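Local coordinates for NS3-like protein (Alongshan virus, PDB 6M40) that probably hydrolyses ATP and other ribonucleoside triphosphates to drive RNA unwinding, as the RNA helicase domain of a flavivirus-like NS3 protein, at residues R48-P54 with R87-H93; E375-E379 with F407-W412. All blocks are in the same frame, centred on the assembly; numbering follows the deposited sequence.

Contact 1: residues R48-P54 with R87-H93; sequences RVYVAGP and RVVVTTH
Strands 48-53 and 88-92 run parallel; the axes of these short segments approach to 4.4 Å, with a signed crossing angle of -23°. Residues 49-53 pair in order with 88-92, from Val49 with Val88 to Gly53 with Thr92. Six backbone hydrogen bonds follow, the shortest from Val51 N to Val89 O at 2.6 Å. Val49 and Val51 (both t) share a face with Val88 (t) and Val90 (m); Val51 CB meets Val90 CG1 at 3.5 Å. On the other face, Tyr50 (m, chi2 81°) brings CD2 to 3.6 Å from Val89 CB and bonds through OH to Tyr99 OH. Thr91 (t) OG1 bonds to Met75 O. Thr92 (p), N-cap of helix 93-102, accepts from Thr95 N through OG1. His93 (m) folds back; Gly53 CA makes a CH-pi contact, 4.1 Å from its ring centroid. The pair lies in the six-stranded parallel sheet (order 1-6-5-2-4-3) of the DEAD region, of the P-loop NTPase clan. Strand 111-116 flanks 48-53, strand 72-75 flanks 88-92, helix 56-64 covers Val51 and Val90, and helix 93-102 covers Ala52 and Thr91.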
loop_
_atom_site.group_PDB
_atom_site.type_symbol
_atom_site.label_atom_id
_atom_site.label_comp_id
_atom_site.label_asym_id
_atom_site.label_seq_id
_atom_site.Cartn_x
_atom_site.Cartn_y
_atom_site.Cartn_z
ATOM N N ARG A 48 -11.944 -22.875 -6.303
ATOM C CA ARG A 48 -12.138 -21.434 -6.336
ATOM C C ARG A 48 -10.775 -20.753 -6.356
ATOM O O ARG A 48 -9.789 -21.303 -5.860
ATOM C CB ARG A 48 -12.928 -20.914 -5.124
ATOM C CG ARG A 48 -14.287 -21.539 -4.925
ATOM C CD ARG A 48 -15.144 -20.680 -4.000
ATOM N NE ARG A 48 -16.530 -21.136 -3.961
ATOM C CZ ARG A 48 -17.523 -20.474 -3.379
ATOM N NH1 ARG A 48 -17.298 -19.316 -2.777
ATOM N NH2 ARG A 48 -18.748 -20.973 -3.402
ATOM N N VAL A 49 -10.724 -19.547 -6.916
ATOM C CA VAL A 49 -9.506 -18.746 -6.899
ATOM C C VAL A 49 -9.859 -17.313 -6.535
ATOM O O VAL A 49 -10.700 -16.686 -7.187
ATOM C CB VAL A 49 -8.752 -18.773 -8.242
ATOM C CG1 VAL A 49 -7.688 -17.682 -8.254
ATOM C CG2 VAL A 49 -8.131 -20.134 -8.472
ATOM N N TYR A 50 -9.195 -16.791 -5.513
ATOM C CA TYR A 50 -9.432 -15.441 -5.025
ATOM C C TYR A 50 -8.366 -14.516 -5.580
ATOM O O TYR A 50 -7.184 -14.863 -5.586
ATOM C CB TYR A 50 -9.439 -15.420 -3.497
ATOM C CG TYR A 50 -10.719 -15.976 -2.919
ATOM C CD1 TYR A 50 -10.923 -17.348 -2.789
ATOM C CD2 TYR A 50 -11.732 -15.126 -2.511
ATOM C CE1 TYR A 50 -12.108 -17.849 -2.261
ATOM C CE2 TYR A 50 -12.918 -15.620 -1.984
ATOM C CZ TYR A 50 -13.096 -16.975 -1.863
ATOM O OH TYR A 50 -14.277 -17.442 -1.341
ATOM N N VAL A 51 -8.788 -13.361 -6.079
ATOM C CA VAL A 51 -7.883 -12.381 -6.664
ATOM C C VAL A 51 -8.008 -11.098 -5.861
ATOM O O VAL A 51 -9.121 -10.619 -5.622
ATOM C CB VAL A 51 -8.196 -12.135 -8.152
ATOM C CG1 VAL A 51 -7.182 -11.162 -8.743
ATOM C CG2 VAL A 51 -8.195 -13.452 -8.928
ATOM N N ALA A 52 -6.874 -10.538 -5.449
ATOM C CA ALA A 52 -6.906 -9.387 -4.563
ATOM C C ALA A 52 -5.808 -8.398 -4.925
ATOM O O ALA A 52 -4.701 -8.776 -5.328
ATOM C CB ALA A 52 -6.767 -9.784 -3.093
ATOM N N GLY A 53 -6.131 -7.125 -4.757
ATOM C CA GLY A 53 -5.199 -6.053 -4.985
ATOM C C GLY A 53 -5.400 -4.943 -3.981
ATOM O O GLY A 53 -6.469 -4.792 -3.385
ATOM N N PRO A 54 -4.389 -4.128 -3.807
ATOM C CA PRO A 54 -4.386 -3.187 -2.681
ATOM C C PRO A 54 -5.615 -2.292 -2.625
ATOM O O PRO A 54 -6.430 -2.422 -1.707
ATOM C CB PRO A 54 -3.101 -2.382 -2.913
ATOM C CG PRO A 54 -2.819 -2.517 -4.392
ATOM C CD PRO A 54 -3.294 -3.880 -4.766
ATOM N N ARG A 87 -17.035 -18.864 -8.343
ATOM C CA ARG A 87 -15.836 -19.680 -8.539
ATOM C C ARG A 87 -14.548 -18.882 -8.695
ATOM O O ARG A 87 -13.472 -19.474 -8.572
ATOM C CB ARG A 87 -15.991 -20.583 -9.770
ATOM C CG ARG A 87 -16.479 -21.990 -9.462
ATOM C CD ARG A 87 -15.957 -23.010 -10.467
ATOM N NE ARG A 87 -16.464 -22.795 -11.821
ATOM C CZ ARG A 87 -17.675 -23.155 -12.232
ATOM N NH1 ARG A 87 -18.518 -23.736 -11.392
ATOM N NH2 ARG A 87 -18.048 -22.928 -13.482
ATOM N N VAL A 88 -14.598 -17.580 -8.972
ATOM C CA VAL A 88 -13.415 -16.725 -9.009
ATOM C C VAL A 88 -13.842 -15.388 -8.417
ATOM O O VAL A 88 -14.653 -14.676 -9.018
ATOM C CB VAL A 88 -12.852 -16.534 -10.427
ATOM C CG1 VAL A 88 -12.032 -15.252 -10.498
ATOM C CG2 VAL A 88 -12.000 -17.729 -10.832
ATOM N N VAL A 89 -13.299 -15.040 -7.253
ATOM C CA VAL A 89 -13.639 -13.798 -6.568
ATOM C C VAL A 89 -12.476 -12.828 -6.716
ATOM O O VAL A 89 -11.313 -13.217 -6.563
ATOM C CB VAL A 89 -13.963 -14.050 -5.081
ATOM C CG1 VAL A 89 -14.430 -12.761 -4.407
ATOM C CG2 VAL A 89 -15.001 -15.145 -4.943
ATOM N N VAL A 90 -12.782 -11.576 -7.026
ATOM C CA VAL A 90 -11.797 -10.509 -7.000
ATOM C C VAL A 90 -12.230 -9.509 -5.942
ATOM O O VAL A 90 -13.413 -9.165 -5.842
ATOM C CB VAL A 90 -11.631 -9.816 -8.371
ATOM C CG1 VAL A 90 -11.165 -10.804 -9.419
ATOM C CG2 VAL A 90 -12.921 -9.150 -8.787
ATOM N N THR A 91 -11.267 -9.031 -5.168
ATOM C CA THR A 91 -11.533 -8.081 -4.103
ATOM C C THR A 91 -10.223 -7.359 -3.809
ATOM O O THR A 91 -9.304 -7.381 -4.630
ATOM C CB THR A 91 -12.136 -8.813 -2.891
ATOM O OG1 THR A 91 -12.129 -7.958 -1.742
ATOM C CG2 THR A 91 -11.391 -10.104 -2.591
ATOM N N THR A 92 -10.150 -6.688 -2.669
ATOM C CA THR A 92 -8.927 -6.025 -2.240
ATOM C C THR A 92 -8.219 -6.874 -1.190
ATOM O O THR A 92 -8.785 -7.821 -0.638
ATOM C CB THR A 92 -9.244 -4.640 -1.677
ATOM O OG1 THR A 92 -9.827 -4.776 -0.371
ATOM C CG2 THR A 92 -10.227 -3.931 -2.584
ATOM N N HIS A 93 -6.955 -6.532 -0.927
ATOM C CA HIS A 93 -6.220 -7.184 0.152
ATOM C C HIS A 93 -7.021 -7.143 1.442
ATOM O O HIS A 93 -7.359 -8.178 2.022
ATOM C CB HIS A 93 -4.866 -6.508 0.363
ATOM C CG HIS A 93 -3.889 -6.733 -0.752
ATOM N ND1 HIS A 93 -2.873 -5.849 -1.036
ATOM C CD2 HIS A 93 -3.754 -7.756 -1.631
ATOM C CE1 HIS A 93 -2.159 -6.309 -2.048
ATOM N NE2 HIS A 93 -2.672 -7.466 -2.426
#

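Contact 2: residues E375-E379 with F407-W412; sequences ETLTE and FNDARW
Residues 375-379 include the first turn of helix 377-383. Residues 407-412 form an irregular loop that follows helix 393-404. The closest CA pairs are Thr378 with Asp409 (7.5 Å), Thr376 with Arg411 (7.6 Å) and Glu379 with Trp412 (7.9 Å). Thr376 (p) is a threonine N-cap; its OG1 accepts from Glu379 N at 3.1 Å. Phe407 (t) comes first in the loop, with CE2 3.9 Å from Thr378 CG2. Asp409 (t) opens a type I turn to Trp412. Asp409 OD2 accepts from Thr378 OG1 at 2.7 Å; Thr378 is p. Arg411 (m, t, m) folds back onto Asp409: Arg411 NE lies 3.0 Å from Asp409 OD1, and NH2 forms a salt bridge with OD2 at 2.8 Å. Thr376 CG2 packs over the guanidinium face, 3.3 Å from Arg411 NH1. Arg411 NH2 also forms a salt bridge with Glu332 of helix 328-339. The turn brings the indole of Trp412 (m, chi2 -4°) to the N-cap. Trp412 NE1 donates to Thr376 OG1 at 3.3 Å and, weakly, to Thr378 OG1 at 3.0 Å. The chemistry is mixed: both threonines give methyls to packing and hydroxyls to polar bonds, so side chains fix the loop to the helix start.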
loop_
_atom_site.group_PDB
_atom_site.type_symbol
_atom_site.label_atom_id
_atom_site.label_comp_id
_atom_site.label_asym_id
_atom_site.label_seq_id
_atom_site.Cartn_x
_atom_site.Cartn_y
_atom_site.Cartn_z
ATOM N N GLU A 375 -8.301 1.990 13.285
ATOM C CA GLU A 375 -7.161 2.064 12.376
ATOM C C GLU A 375 -5.910 1.468 13.012
ATOM O O GLU A 375 -5.140 0.773 12.341
ATOM C CB GLU A 375 -6.923 3.504 11.920
ATOM C CG GLU A 375 -6.192 4.418 12.895
ATOM C CD GLU A 375 -6.942 4.634 14.186
ATOM O OE1 GLU A 375 -8.016 4.032 14.354
ATOM O OE2 GLU A 375 -6.453 5.407 15.032
ATOM N N THR A 376 -5.716 1.681 14.311
ATOM C CA THR A 376 -4.523 1.223 15.010
ATOM C C THR A 376 -4.820 -0.048 15.791
ATOM O O THR A 376 -5.831 -0.130 16.493
ATOM C CB THR A 376 -4.010 2.301 15.965
ATOM O OG1 THR A 376 -4.989 2.541 16.988
ATOM C CG2 THR A 376 -3.723 3.591 15.219
ATOM N N LEU A 377 -3.934 -1.039 15.664
ATOM C CA LEU A 377 -4.023 -2.220 16.512
ATOM C C LEU A 377 -3.852 -1.844 17.975
ATOM O O LEU A 377 -4.476 -2.453 18.850
ATOM C CB LEU A 377 -2.974 -3.243 16.082
ATOM C CG LEU A 377 -2.816 -4.558 16.840
ATOM C CD1 LEU A 377 -4.137 -5.286 17.001
ATOM C CD2 LEU A 377 -1.822 -5.438 16.100
ATOM N N THR A 378 -3.023 -0.837 18.257
ATOM C CA THR A 378 -2.865 -0.386 19.632
ATOM C C THR A 378 -4.208 0.013 20.240
ATOM O O THR A 378 -4.499 -0.322 21.394
ATOM C CB THR A 378 -1.880 0.782 19.697
ATOM O OG1 THR A 378 -2.468 1.938 19.091
ATOM C CG2 THR A 378 -0.594 0.440 18.967
ATOM N N GLU A 379 -5.043 0.728 19.485
ATOM C CA GLU A 379 -6.332 1.133 20.034
ATOM C C GLU A 379 -7.312 -0.034 20.087
ATOM O O GLU A 379 -8.190 -0.062 20.957
ATOM C CB GLU A 379 -6.933 2.290 19.226
ATOM C CG GLU A 379 -8.242 2.824 19.817
ATOM C CD GLU A 379 -8.775 4.060 19.102
ATOM O OE1 GLU A 379 -8.280 4.396 18.000
ATOM O OE2 GLU A 379 -9.704 4.700 19.646
ATOM N N PHE A 407 3.379 3.105 26.093
ATOM C CA PHE A 407 3.361 3.279 24.643
ATOM C C PHE A 407 2.428 4.421 24.284
ATOM O O PHE A 407 1.206 4.302 24.428
ATOM C CB PHE A 407 2.932 2.005 23.928
ATOM C CG PHE A 407 3.322 1.968 22.483
ATOM C CD1 PHE A 407 4.630 1.704 22.122
ATOM C CD2 PHE A 407 2.386 2.190 21.484
ATOM C CE1 PHE A 407 5.003 1.663 20.796
ATOM C CE2 PHE A 407 2.750 2.141 20.154
ATOM C CZ PHE A 407 4.063 1.878 19.808
ATOM N N ASN A 408 3.004 5.510 23.790
ATOM C CA ASN A 408 2.251 6.696 23.407
ATOM C C ASN A 408 2.137 6.698 21.886
ATOM O O ASN A 408 3.003 7.212 21.181
ATOM C CB ASN A 408 2.940 7.943 23.937
ATOM C CG ASN A 408 2.116 9.185 23.739
ATOM O OD1 ASN A 408 0.913 9.115 23.508
ATOM N ND2 ASN A 408 2.759 10.336 23.838
ATOM N N ASP A 409 1.053 6.114 21.383
ATOM C CA ASP A 409 0.791 6.130 19.953
ATOM C C ASP A 409 0.377 7.534 19.544
ATOM O O ASP A 409 -0.651 8.046 20.002
ATOM C CB ASP A 409 -0.296 5.123 19.589
ATOM C CG ASP A 409 -0.132 4.577 18.190
ATOM O OD1 ASP A 409 0.495 5.266 17.355
ATOM O OD2 ASP A 409 -0.617 3.454 17.932
ATOM N N ALA A 410 1.176 8.160 18.683
ATOM C CA ALA A 410 0.886 9.515 18.221
ATOM C C ALA A 410 -0.113 9.542 17.084
ATOM O O ALA A 410 -0.393 10.623 16.530
ATOM C CB ALA A 410 2.183 10.207 17.807
ATOM N N ARG A 411 -0.659 8.378 16.745
ATOM C CA ARG A 411 -1.752 8.269 15.768
ATOM C C ARG A 411 -3.140 8.341 16.408
ATOM O O ARG A 411 -4.157 8.384 15.670
ATOM C CB ARG A 411 -1.626 6.974 14.991
ATOM C CG ARG A 411 -0.381 6.944 14.127
ATOM C CD ARG A 411 -0.215 5.635 13.441
ATOM N NE ARG A 411 0.051 4.610 14.461
ATOM C CZ ARG A 411 -0.365 3.342 14.408
ATOM N NH1 ARG A 411 -1.089 2.910 13.366
ATOM N NH2 ARG A 411 -0.080 2.476 15.389
ATOM N N TRP A 412 -3.167 8.423 17.748
ATOM C CA TRP A 412 -4.410 8.664 18.478
ATOM C C TRP A 412 -4.821 10.149 18.473
ATOM O O TRP A 412 -5.800 10.558 19.150
ATOM C CB TRP A 412 -4.283 8.148 19.913
ATOM C CG TRP A 412 -4.186 6.635 20.017
ATOM C CD1 TRP A 412 -4.276 5.721 18.994
ATOM C CD2 TRP A 412 -3.980 5.864 21.218
ATOM N NE1 TRP A 412 -4.146 4.440 19.492
ATOM C CE2 TRP A 412 -3.962 4.502 20.847
ATOM C CE3 TRP A 412 -3.812 6.195 22.570
ATOM C CZ2 TRP A 412 -3.779 3.478 21.774
ATOM C CZ3 TRP A 412 -3.630 5.180 23.486
ATOM C CH2 TRP A 412 -3.613 3.836 23.084
#

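In the fold
Contact 1 closes before contact 2 opens along the chain. Their centres are 30 Å apart, and their nearest atoms are about 14 Å apart, so they do not touch. Contact 1 is in the six-stranded parallel sheet, within the Flavivirus DEAD region. Contact 2 belongs to the later helical part, where helices 328-339, 377-383 and 393-404 meet. Between them in sequence comes the mixed sheet, which includes the long strand pair 264-276 and 281-287. Val279 in the connection between these strands and Thr281 at the start of 281-287 make backbone hydrogen bonds with Asn408. Contact 1 is thus part of the core sheet of the DEAD region, while contact 2 ties the last modelled loop to the start of helix 377-383.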